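Local coordinates for 5'-nucleotidase SURE (PDB 2WQK), which probably acts as a metal-dependent phosphatase of the SurE family that hydrolyses nucleoside 5'-monophosphates to nucleoside and phosphate, at the interface of chains A and B and the interface of chains A and C. Sequence-based numbering; all coordinates share one arbitrary frame. Chains: chain A/B/C, 5'-nucleotidase SURE.

Contacts 1 and 2 are neighbours, the centres of their C-alpha atoms about 10 Å apart: A:Ile203 belongs to both, and strands 186-193 and 199-206 of chain A serve chain B in one and chain C in the other. Contact 4 lies about 30 Å from contact 2 and repeats part of it with the roles exchanged, residues 46, 74, 183, 185 and 187 appearing in both. Contact 3, about 21 Å from contact 4 and 39 Å from contact 1, adds the C-terminal 3-10 helix of chain A. Chain A thus links both partners, in keeping with the four-chain deposited assembly, although coordinates alone do not prove it in solution.

Contact 1: the interface of chains A and B. Residues chain A 190, 192, 202-204, 206; chain B 194-196.
Strands 186-193 and 199-206 of chain A receive a loop of chain B, residues B:Asp194 to B:Tyr196, in this two-fold contact between SurE-family subunits. B:Pro195 is the wedge, and 94 Å² of its surface is hidden by chain A. Its CD sits over the five-membered ring of A:Trp202, 3.5 Å from CD2, while its CB lies above one face of A:Phe190, 3.6 Å from CE2 and displaced toward the rim. The proline and tryptophan side chains cross at about a right angle, whereas proline and phenylalanine slide past each other in opposite directions. On the same indole face, farther out, B:Asp194 CB approaches A:Trp202 CZ3 to 3.4 Å, its carboxylate plane turned 72° from the ring. The indole reaches both residues because its CG stands opposite the backbone N (chi1 -159°). Replacing A:Trp202 with an alanine would probably open a gap beside B:Pro195 CD and leave B:Asp194 CB without its aromatic support. A:Ala204 closes the far side, its CB 3.6 Å from B:Pro195 CB. Within the loop, B:Tyr196 N donates to B:Asp194 OD1 (2.8 Å) from above the carboxylate plane, which helps to fix the turn that presents the proline.

Contact 2: the interface of chains A and C. Residues chain A 183, 185, 187, 203; chain C 46, 48, 74.
C:His74, on helix 69-80, meets A:Glu187 at the start of strand 186-193, in a two-fold contact between SurE subunits where a hydrogen-bonded pair lies beside an aromatic one. Followed outward, the histidine first brings CB to 3.7 Å from A:Glu187 OE1. CG is turned away from its own carbonyl carbon (chi1 -73°), which swings the ring toward the carboxylate. There C:His74 ND1 donates to A:Glu187 OE1 at 2.6 Å, almost straight at 178°, in the imidazole plane and onto the syn lone pair. A:Glu187 OE2 lies 3.1 Å from the same ND1, a longer secondary contact. CE1 then passes both carboxylate oxygens, and at the tip NE2 stands 3.9 Å from A:Arg183 NH1. The carboxylate and imidazole planes are 68° apart. A phenylalanine in place of C:His74 would probably leave the A:Glu187 carboxylate without this donor at the interface. C:Leu46 lays its CD2 over the face of the histidine ring and over the A:Arg183 guanidinium, filling the corner between them. On the other flank the rings of A:Tyr185 and C:Phe48 meet edge-to-face, perpendicular to each other with centroids 5.2 Å apart, the CZ rim of the phenylalanine turned toward the phenol end of the tyrosine. A:Ile203 packs against both C:Phe48 and C:Leu46 through its two branches: CG2 lies 3.9 Å from C:Phe48 CE2, and CD1 4.0 Å from C:Leu46 CD1.

Contact 3: the interface of chains A and C. Residues chain A 236, 241, 244-245; chain C 177-179, 230.
C:Val177 closes strand 174-177 and the chain continues extended through C:Thr178 (phi/psi -134°/162°) into C:Arg179, so that this edge runs along the C-terminal 3-10 helix 238-248 of chain A. C:Val177 carries much of the packing, its two methyls meeting different partners. CG1 lies 3.9 Å from A:Met241 CG, while CG2 is turned to the A:Ile244 backbone, 3.6 Å from its carbonyl O. A:Ile244 holds CG1 between its own backbone N and carbonyl carbon (chi1 58°), a turn that sends CD1 across to C:Pro230, 3.9 Å from CB. A:Met241 lies over the same proline: its CG is 3.9 Å from C:Pro230 CG, the two side chains crossing at about a right angle. Beyond CG its chain is extended, which carries the terminal CE methyl on to C:Thr178 O at 3.3 Å. A:Thr236, in the loop before the helix, adds its CG2 methyl 3.8 Å from C:Arg179 CB. At the rim A:Lys245 bends twice, laying its CD and CE along C:Val177 and reaching a water with NZ. That water lies 3.2 Å from A:Lys245 NZ and also reaches the carbonyl O of C:Val177, a long polar bridge beside the apolar contacts. The patch lays the C-terminal segment of chain A on chain C and, if the assembly is the biological one, probably helps hold the pair together.

Contact 4: the interface of chains A and C. Residues chain A 46, 74, 114, 117, 233; chain C 101, 183, 185, 187.
A:Ile117, at the end of helix 107-117, packs against the side chain of C:Glu101 in the 3-10 helix 100-105, forming the apolar centre of this joint between two SurE-family subunits. A:Ile117 CD1 lies 3.8 Å from C:Glu101 CB, while A:Ile117 CG2 reaches the carboxylate carbon, 3.7 Å from C:Glu101 CD, the two side chains sliding past each other in opposite directions. A second apolar piece is A:Leu46, whose CD2 rests over the middle of the A:His74 ring and also covers one face of the C:Arg183 guanidinium, 3.9 Å from NH1. The opposite face of that guanidinium is lined by C:Glu101 CB of its own chain, so the flat group is held between two aliphatic carbons. Farther out it forms an end-on salt bridge with A:Glu114: C:Arg183 NH1 donates to OE1 at 2.8 Å (173°) and C:Arg183 NH2 to OE2 at 2.9 Å. Both acceptors use syn lone pairs, and the two planes are only 5° apart. The carboxylate gets there through a bend at CB-CG (chi2 -69°). Its OE1 also accepts from A:His74 NE2 at 2.7 Å, met from above the carboxylate plane, so two donors steady that oxygen. The other nitrogen of this histidine, ND1, holds C:Glu187 as in the exchanged copy of the pair. At the outer rim a water 2.9 Å from C:Glu101 OE2 also reaches the carbonyl O of A:Ile117.

Contact 1: the interface of chains A and B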
# COMPACT_ATOMS: atom_id res chain seq x y z
N PHE A 190 -16.74 -13.38 14.29
CA PHE A 190 -18.05 -13.57 13.62
C PHE A 190 -17.77 -14.18 12.25
O PHE A 190 -16.84 -13.77 11.57
CB PHE A 190 -18.77 -12.24 13.48
CG PHE A 190 -19.25 -11.66 14.80
CD1 PHE A 190 -20.57 -11.79 15.19
CD2 PHE A 190 -18.38 -11.00 15.66
CE1 PHE A 190 -21.02 -11.28 16.40
CE2 PHE A 190 -18.81 -10.48 16.88
CZ PHE A 190 -20.14 -10.62 17.25
N TYR A 192 -19.17 -15.21 8.39
CA TYR A 192 -20.07 -14.84 7.30
C TYR A 192 -19.81 -15.75 6.12
O TYR A 192 -18.75 -16.41 6.05
CB TYR A 192 -19.80 -13.41 6.88
CG TYR A 192 -20.06 -12.36 7.94
CD1 TYR A 192 -21.27 -11.70 8.03
CD2 TYR A 192 -19.07 -12.00 8.83
CE1 TYR A 192 -21.47 -10.71 8.98
CE2 TYR A 192 -19.27 -11.03 9.79
CZ TYR A 192 -20.47 -10.38 9.85
OH TYR A 192 -20.66 -9.40 10.79
N TRP A 202 -14.86 -11.83 10.88
CA TRP A 202 -14.63 -10.49 11.38
C TRP A 202 -14.26 -10.64 12.86
O TRP A 202 -15.04 -11.17 13.64
CB TRP A 202 -15.89 -9.62 11.22
CG TRP A 202 -15.60 -8.13 11.23
CD1 TRP A 202 -14.81 -7.46 12.10
CD2 TRP A 202 -16.10 -7.18 10.31
NE1 TRP A 202 -14.76 -6.13 11.78
CE2 TRP A 202 -15.57 -5.91 10.69
CE3 TRP A 202 -16.94 -7.25 9.21
CZ2 TRP A 202 -15.84 -4.73 9.97
CZ3 TRP A 202 -17.24 -6.06 8.53
CH2 TRP A 202 -16.68 -4.83 8.90
N ILE A 203 -13.05 -10.21 13.21
CA ILE A 203 -12.58 -10.21 14.58
C ILE A 203 -13.12 -8.96 15.27
O ILE A 203 -12.80 -7.81 14.87
CB ILE A 203 -11.05 -10.22 14.67
CG1 ILE A 203 -10.45 -11.36 13.83
CG2 ILE A 203 -10.63 -10.33 16.13
CD1 ILE A 203 -8.90 -11.37 13.77
N ALA A 204 -13.99 -9.18 16.25
CA ALA A 204 -14.63 -8.08 16.97
C ALA A 204 -14.04 -7.91 18.36
O ALA A 204 -13.73 -8.90 19.03
CB ALA A 204 -16.14 -8.29 17.08
N GLU A 206 -15.16 -6.64 22.00
CA GLU A 206 -16.40 -6.53 22.78
C GLU A 206 -16.07 -6.08 24.20
O GLU A 206 -14.97 -6.30 24.68
CB GLU A 206 -17.09 -7.89 22.88
CG GLU A 206 -17.43 -8.59 21.54
CD GLU A 206 -18.55 -7.91 20.76
OE1 GLU A 206 -19.20 -6.98 21.29
OE2 GLU A 206 -18.78 -8.30 19.59
N ASP B 194 -22.12 -5.74 10.08
CA ASP B 194 -20.88 -6.04 10.80
C ASP B 194 -21.17 -6.31 12.30
O ASP B 194 -22.30 -6.14 12.76
CB ASP B 194 -19.78 -4.98 10.53
CG ASP B 194 -19.99 -3.66 11.29
OD1 ASP B 194 -20.71 -3.62 12.32
OD2 ASP B 194 -19.38 -2.64 10.86
N PRO B 195 -20.16 -6.76 13.05
CA PRO B 195 -20.34 -7.08 14.47
C PRO B 195 -20.81 -5.95 15.38
O PRO B 195 -21.26 -6.23 16.51
CB PRO B 195 -18.94 -7.53 14.89
CG PRO B 195 -18.33 -8.03 13.64
CD PRO B 195 -18.79 -7.12 12.60
N TYR B 196 -20.69 -4.71 14.88
CA TYR B 196 -21.07 -3.49 15.61
C TYR B 196 -22.40 -2.91 15.09
O TYR B 196 -22.78 -1.81 15.48
CB TYR B 196 -19.94 -2.46 15.48
CG TYR B 196 -18.57 -3.08 15.72
CD1 TYR B 196 -18.21 -3.54 16.99
CD2 TYR B 196 -17.66 -3.24 14.68
CE1 TYR B 196 -16.95 -4.15 17.20
CE2 TYR B 196 -16.39 -3.84 14.89
CZ TYR B 196 -16.05 -4.30 16.15
OH TYR B 196 -14.79 -4.89 16.35

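Contact 2: the interface of chains A and C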
# COMPACT_ATOMS: atom_id res chain seq x y z
N ARG A 183 -5.13 -6.52 26.93
CA ARG A 183 -6.09 -5.82 26.10
C ARG A 183 -7.39 -5.74 26.87
O ARG A 183 -7.90 -6.74 27.34
CB ARG A 183 -6.28 -6.53 24.76
CG ARG A 183 -5.23 -6.16 23.74
CD ARG A 183 -4.99 -7.27 22.77
NE ARG A 183 -3.99 -6.88 21.78
CZ ARG A 183 -3.32 -7.73 20.99
NH1 ARG A 183 -3.56 -9.03 21.08
NH2 ARG A 183 -2.40 -7.26 20.15
N TYR A 185 -10.45 -5.72 26.42
CA TYR A 185 -11.66 -6.13 25.68
C TYR A 185 -11.69 -7.64 25.46
O TYR A 185 -10.67 -8.34 25.59
CB TYR A 185 -11.75 -5.41 24.34
CG TYR A 185 -10.59 -5.71 23.42
CD1 TYR A 185 -10.60 -6.84 22.60
CD2 TYR A 185 -9.49 -4.86 23.37
CE1 TYR A 185 -9.53 -7.13 21.75
CE2 TYR A 185 -8.41 -5.13 22.53
CZ TYR A 185 -8.45 -6.27 21.73
OH TYR A 185 -7.37 -6.53 20.91
N GLU A 187 -12.40 -10.68 22.82
CA GLU A 187 -12.33 -10.94 21.39
C GLU A 187 -13.36 -11.99 20.99
O GLU A 187 -13.43 -13.07 21.56
CB GLU A 187 -10.91 -11.39 21.04
CG GLU A 187 -10.65 -11.68 19.61
CD GLU A 187 -9.16 -11.79 19.33
OE1 GLU A 187 -8.64 -12.91 19.34
OE2 GLU A 187 -8.49 -10.74 19.15
N ILE A 203 -13.05 -10.21 13.21
CA ILE A 203 -12.58 -10.21 14.58
C ILE A 203 -13.12 -8.96 15.27
O ILE A 203 -12.80 -7.81 14.87
CB ILE A 203 -11.05 -10.22 14.67
CG1 ILE A 203 -10.45 -11.36 13.83
CG2 ILE A 203 -10.63 -10.33 16.13
CD1 ILE A 203 -8.90 -11.37 13.77
N LEU C 46 -3.24 -6.43 14.50
CA LEU C 46 -4.49 -7.21 14.44
C LEU C 46 -5.59 -6.37 13.77
O LEU C 46 -5.71 -5.15 14.08
CB LEU C 46 -4.81 -7.66 15.88
CG LEU C 46 -5.76 -8.77 16.30
CD1 LEU C 46 -5.56 -10.02 15.47
CD2 LEU C 46 -5.58 -8.99 17.82
N PHE C 48 -9.19 -5.21 13.18
CA PHE C 48 -10.45 -5.20 13.96
C PHE C 48 -11.64 -4.62 13.22
O PHE C 48 -12.81 -4.77 13.67
CB PHE C 48 -10.26 -4.38 15.24
CG PHE C 48 -9.70 -5.19 16.35
CD1 PHE C 48 -8.40 -5.01 16.76
CD2 PHE C 48 -10.46 -6.18 16.93
CE1 PHE C 48 -7.88 -5.80 17.78
CE2 PHE C 48 -9.96 -6.98 17.93
CZ PHE C 48 -8.66 -6.79 18.36
N HIS C 74 -4.69 -15.40 15.66
CA HIS C 74 -5.98 -15.27 16.32
C HIS C 74 -7.07 -16.08 15.60
O HIS C 74 -7.89 -16.76 16.28
CB HIS C 74 -6.37 -13.79 16.51
CG HIS C 74 -5.58 -13.11 17.59
ND1 HIS C 74 -6.15 -12.67 18.76
CD2 HIS C 74 -4.27 -12.79 17.68
CE1 HIS C 74 -5.22 -12.13 19.53
NE2 HIS C 74 -4.06 -12.20 18.90

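Contact 3: the interface of chains A and C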
# COMPACT_ATOMS: atom_id res chain seq x y z
N THR A 236 15.17 -7.91 26.30
CA THR A 236 15.69 -9.20 26.81
C THR A 236 15.17 -9.49 28.20
O THR A 236 15.23 -8.62 29.10
CB THR A 236 17.23 -9.20 26.88
OG1 THR A 236 17.76 -8.70 25.66
CG2 THR A 236 17.80 -10.57 27.23
N MET A 241 17.22 -16.26 31.54
CA MET A 241 18.18 -16.92 30.65
C MET A 241 18.62 -18.28 31.17
O MET A 241 18.77 -19.25 30.40
CB MET A 241 19.39 -16.02 30.42
CG MET A 241 19.05 -14.88 29.54
SD MET A 241 20.44 -13.77 29.38
CE MET A 241 19.99 -12.99 27.85
N ILE A 244 16.56 -21.36 30.16
CA ILE A 244 16.54 -21.87 28.81
C ILE A 244 17.94 -22.31 28.35
O ILE A 244 18.14 -22.63 27.17
CB ILE A 244 15.89 -20.90 27.82
CG1 ILE A 244 16.59 -19.55 27.81
CG2 ILE A 244 14.37 -20.75 28.14
CD1 ILE A 244 16.27 -18.77 26.54
N LYS A 245 18.90 -22.39 29.28
CA LYS A 245 20.25 -22.82 28.92
C LYS A 245 20.26 -24.31 28.52
O LYS A 245 21.23 -24.77 27.89
CB LYS A 245 21.21 -22.57 30.09
CG LYS A 245 21.67 -21.10 30.21
CD LYS A 245 22.70 -20.73 29.12
CE LYS A 245 23.27 -19.32 29.25
NZ LYS A 245 22.24 -18.27 29.43
N VAL C 177 22.18 -19.09 24.05
CA VAL C 177 21.22 -18.15 24.65
C VAL C 177 21.87 -16.77 24.61
O VAL C 177 23.03 -16.61 25.03
CB VAL C 177 20.87 -18.54 26.09
CG1 VAL C 177 19.98 -17.45 26.79
CG2 VAL C 177 20.19 -19.91 26.12
N THR C 178 21.14 -15.78 24.10
CA THR C 178 21.67 -14.45 23.77
C THR C 178 20.73 -13.35 24.29
O THR C 178 19.57 -13.58 24.64
CB THR C 178 21.78 -14.27 22.22
OG1 THR C 178 20.49 -14.47 21.66
CG2 THR C 178 22.78 -15.29 21.59
N ARG C 179 21.31 -12.16 24.37
CA ARG C 179 20.51 -10.97 24.58
C ARG C 179 20.28 -10.23 23.27
O ARG C 179 21.01 -10.39 22.30
CB ARG C 179 21.18 -10.05 25.62
CG ARG C 179 22.54 -9.46 25.23
CD ARG C 179 23.05 -8.43 26.23
NE ARG C 179 24.25 -7.72 25.73
CZ ARG C 179 25.45 -8.20 25.76
NH1 ARG C 179 25.65 -9.39 26.29
NH2 ARG C 179 26.47 -7.44 25.29
N PRO C 230 15.43 -14.82 24.91
CA PRO C 230 14.15 -14.78 25.63
C PRO C 230 13.72 -13.31 25.68
O PRO C 230 14.45 -12.46 26.20
CB PRO C 230 14.49 -15.31 27.03
CG PRO C 230 15.90 -14.91 27.25
CD PRO C 230 16.57 -14.83 25.86
O HOH W 1 23.62 -15.71 28.09

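Contact 4: the interface of chains A and C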
# COMPACT_ATOMS: atom_id res chain seq x y z
N LEU A 46 12.70 1.62 9.96
CA LEU A 46 13.69 2.53 9.37
C LEU A 46 13.95 2.10 7.90
O LEU A 46 14.05 0.88 7.59
CB LEU A 46 14.93 2.52 10.28
CG LEU A 46 16.04 3.54 10.29
CD1 LEU A 46 15.51 4.96 10.31
CD2 LEU A 46 16.95 3.23 11.49
N HIS A 74 15.66 9.80 12.75
CA HIS A 74 17.03 9.65 12.31
C HIS A 74 17.50 10.79 11.39
O HIS A 74 18.65 11.31 11.57
CB HIS A 74 17.25 8.26 11.69
CG HIS A 74 17.28 7.16 12.72
ND1 HIS A 74 18.42 6.44 13.01
CD2 HIS A 74 16.31 6.67 13.53
CE1 HIS A 74 18.15 5.57 13.98
NE2 HIS A 74 16.88 5.68 14.31
N GLU A 114 12.94 5.12 18.93
CA GLU A 114 14.11 5.47 18.11
C GLU A 114 14.94 6.59 18.74
O GLU A 114 16.18 6.57 18.70
CB GLU A 114 13.70 5.80 16.67
CG GLU A 114 13.17 4.60 15.93
CD GLU A 114 14.23 3.52 15.60
OE1 GLU A 114 15.45 3.78 15.68
OE2 GLU A 114 13.81 2.39 15.25
N ILE A 117 16.92 4.88 21.34
CA ILE A 117 18.00 4.07 20.70
C ILE A 117 19.20 4.96 20.39
O ILE A 117 20.37 4.54 20.54
CB ILE A 117 17.50 3.38 19.42
CG1 ILE A 117 16.58 2.22 19.82
CG2 ILE A 117 18.66 2.86 18.51
CD1 ILE A 117 15.83 1.60 18.64
N LEU A 233 13.60 -0.25 26.83
CA LEU A 233 14.17 -0.28 25.50
C LEU A 233 14.67 -1.71 25.17
O LEU A 233 14.41 -2.23 24.08
CB LEU A 233 15.33 0.69 25.34
CG LEU A 233 15.89 0.63 23.89
CD1 LEU A 233 14.83 0.83 22.75
CD2 LEU A 233 17.05 1.60 23.75
N GLU C 101 17.61 -4.28 17.63
CA GLU C 101 16.58 -3.28 17.81
C GLU C 101 15.46 -3.42 16.74
O GLU C 101 14.32 -2.96 16.94
CB GLU C 101 17.26 -1.86 17.95
CG GLU C 101 17.80 -1.57 19.41
CD GLU C 101 19.07 -0.69 19.52
OE1 GLU C 101 19.67 -0.36 18.51
OE2 GLU C 101 19.46 -0.33 20.67
N ARG C 183 22.09 -2.23 17.29
CA ARG C 183 22.28 -2.41 15.85
C ARG C 183 23.75 -2.55 15.48
O ARG C 183 24.56 -1.70 15.77
CB ARG C 183 21.66 -1.24 15.08
CG ARG C 183 20.15 -1.35 14.99
CD ARG C 183 19.52 -0.04 14.69
NE ARG C 183 18.09 -0.22 14.48
CZ ARG C 183 17.16 0.72 14.67
NH1 ARG C 183 17.51 1.92 15.11
NH2 ARG C 183 15.88 0.43 14.49
N TYR C 185 25.75 -2.06 13.19
CA TYR C 185 26.23 -1.30 12.03
C TYR C 185 26.32 0.19 12.35
O TYR C 185 25.73 0.66 13.33
CB TYR C 185 25.33 -1.51 10.82
CG TYR C 185 23.92 -1.02 11.02
CD1 TYR C 185 23.59 0.32 10.81
CD2 TYR C 185 22.91 -1.90 11.41
CE1 TYR C 185 22.30 0.79 11.00
CE2 TYR C 185 21.60 -1.44 11.60
CZ TYR C 185 21.31 -0.10 11.39
OH TYR C 185 20.02 0.36 11.59
N GLU C 187 25.48 4.03 11.05
CA GLU C 187 24.53 4.71 10.21
C GLU C 187 25.18 5.94 9.60
O GLU C 187 25.76 6.75 10.31
CB GLU C 187 23.32 5.09 11.04
CG GLU C 187 22.22 5.76 10.31
CD GLU C 187 20.96 5.81 11.16
OE1 GLU C 187 20.76 6.78 11.89
OE2 GLU C 187 20.17 4.86 11.12
O HOH W 2 21.21 1.91 21.26